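Local coordinates for stage II sporulation protein Q (PDB 3TUF) that forms with SpoIIIAH an intercellular channel between forespore and mother cell during sporulation and takes part in forespore engulfment, at residues Val53-Tyr58 against Ser158-Asn163. Sequence-based numbering, arbitrary orientation.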
# COMPACT_ATOMS: atom_id res chain seq x y z
N VAL A 53 21.63 3.81 36.81
CA VAL A 53 20.82 3.74 35.59
C VAL A 53 19.44 3.18 35.94
O VAL A 53 19.34 2.07 36.41
CB VAL A 53 21.50 2.80 34.59
CG1 VAL A 53 20.63 2.64 33.35
CG2 VAL A 53 22.90 3.32 34.20
N VAL A 54 18.36 3.94 35.76
CA VAL A 54 17.01 3.36 36.00
C VAL A 54 16.25 3.01 34.71
O VAL A 54 15.14 2.47 34.76
CB VAL A 54 16.14 4.28 36.83
CG1 VAL A 54 16.65 4.25 38.27
CG2 VAL A 54 16.06 5.74 36.15
N LYS A 55 16.82 3.37 33.57
CA LYS A 55 16.37 2.84 32.32
C LYS A 55 17.49 2.84 31.29
O LYS A 55 18.31 3.80 31.20
CB LYS A 55 15.15 3.59 31.80
CG LYS A 55 14.55 2.93 30.53
CD LYS A 55 13.65 3.96 29.72
CE LYS A 55 12.41 4.41 30.53
NZ LYS A 55 11.83 3.24 31.26
N LYS A 56 17.49 1.74 30.54
CA LYS A 56 18.51 1.39 29.54
C LYS A 56 18.00 1.67 28.13
O LYS A 56 16.77 1.83 27.93
CB LYS A 56 18.90 -0.11 29.64
CG LYS A 56 19.64 -0.48 30.89
CD LYS A 56 19.79 -2.04 30.92
CE LYS A 56 20.35 -2.50 32.27
NZ LYS A 56 20.37 -4.00 32.44
N PHE A 57 18.95 1.73 27.18
CA PHE A 57 18.70 1.97 25.80
C PHE A 57 18.07 0.66 25.25
O PHE A 57 18.53 -0.41 25.54
CB PHE A 57 20.05 2.27 25.18
CG PHE A 57 20.02 2.37 23.69
CD1 PHE A 57 19.95 1.23 22.90
CD2 PHE A 57 20.08 3.61 23.07
CE1 PHE A 57 19.92 1.33 21.46
CE2 PHE A 57 20.05 3.73 21.65
CZ PHE A 57 19.97 2.62 20.84
N TYR A 58 17.01 0.77 24.45
CA TYR A 58 16.33 -0.41 23.93
C TYR A 58 17.22 -1.25 23.01
O TYR A 58 17.77 -0.74 22.04
CB TYR A 58 15.05 -0.02 23.20
CG TYR A 58 14.15 -1.18 22.87
CD1 TYR A 58 14.26 -1.85 21.66
CD2 TYR A 58 13.18 -1.62 23.77
CE1 TYR A 58 13.44 -2.92 21.35
CE2 TYR A 58 12.35 -2.68 23.46
CZ TYR A 58 12.49 -3.33 22.25
OH TYR A 58 11.67 -4.39 21.95
N SER A 158 8.67 10.64 30.46
CA SER A 158 8.82 9.42 31.19
C SER A 158 8.56 9.66 32.66
O SER A 158 9.48 9.85 33.42
CB SER A 158 10.23 8.82 30.95
OG SER A 158 11.18 9.83 30.60
N GLU A 159 7.30 9.67 33.11
CA GLU A 159 7.10 9.98 34.54
C GLU A 159 7.66 8.87 35.37
O GLU A 159 8.01 9.08 36.53
CB GLU A 159 5.64 10.17 34.93
CG GLU A 159 4.74 10.51 33.76
CD GLU A 159 3.64 11.48 34.15
OE1 GLU A 159 3.08 11.31 35.26
OE2 GLU A 159 3.36 12.41 33.35
N ASP A 160 7.74 7.68 34.75
CA ASP A 160 8.22 6.44 35.40
C ASP A 160 9.70 6.44 35.86
O ASP A 160 10.07 5.65 36.71
CB ASP A 160 7.88 5.17 34.54
CG ASP A 160 8.88 4.95 33.37
OD1 ASP A 160 9.84 4.18 33.55
OD2 ASP A 160 8.72 5.57 32.28
N SER A 161 10.54 7.31 35.30
CA SER A 161 11.93 7.41 35.69
C SER A 161 12.12 8.50 36.76
O SER A 161 13.27 9.04 36.96
CB SER A 161 12.72 7.88 34.48
OG SER A 161 12.57 7.00 33.41
N GLY A 162 11.01 8.85 37.44
CA GLY A 162 10.98 9.95 38.40
C GLY A 162 11.92 11.12 38.10
O GLY A 162 12.02 11.65 36.97
N ASN A 163 12.62 11.52 39.14
CA ASN A 163 13.51 12.66 39.04
C ASN A 163 14.80 12.14 38.43
O ASN A 163 15.47 11.31 39.04
CB ASN A 163 13.67 13.29 40.42
CG ASN A 163 14.70 14.41 40.45
OD1 ASN A 163 15.48 14.63 39.53
ND2 ASN A 163 14.71 15.12 41.55
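Lys55 NZ has two acceptors: the carboxylate of Asp160 across the contact and, by a hydrogen bond, the backbone carbonyl oxygen of Leu71. The salt bridge to Asp160 runs from Lys55 NZ to OD1 at 3.2 Å and uses the syn lone pair of that oxygen, on the side facing OD2. OD2 itself lies farther from the amine, with 4.0 Å between Asp160 OD2 and Lys55 NZ; this oxygen, covered by the contact, has no hydrogen-bonding partner in the model, and the nearby lysine charge probably offsets that in part. The two side chains meet at about a right angle. With CG anti to the backbone N (chi1 -174°), the lysine chain leaves strand 51-55 toward the loop, then bends at its last two torsions and delivers the amine to the acid. On the way CE passes the hydroxyl of Ser161, at 3.9 Å from Lys55 CE to Ser161 OG, a van der Waals contact; the hydroxyl's hydrogen bond goes to the carboxylate of Asp85. Beside it, Val54 CG2 approaches Ser161 CB at 4.3 Å, a loose apolar touch. Were the lysine replaced by an alanine, the Asp160 carboxylate would probably lose its counter-charge and the Leu71 carbonyl this donor, and a gap is likely to open beside the Ser161 hydroxyl. Val54 and Lys55 both pair with Asp85 in a classic beta bulge, consistent with neighbouring side chains of the strand both turning toward the loop. Asp85 thus connects the two segments, its backbone bonding the bulge and its carboxylate holding Ser161. In the M23 peptidase-like fold, the contact ties the end of strand 51-55, paired antiparallel with strand 84-88, to the loop that leads from strand 148-151 into strand 165-171, the neighbour of 84-88 on its other edge.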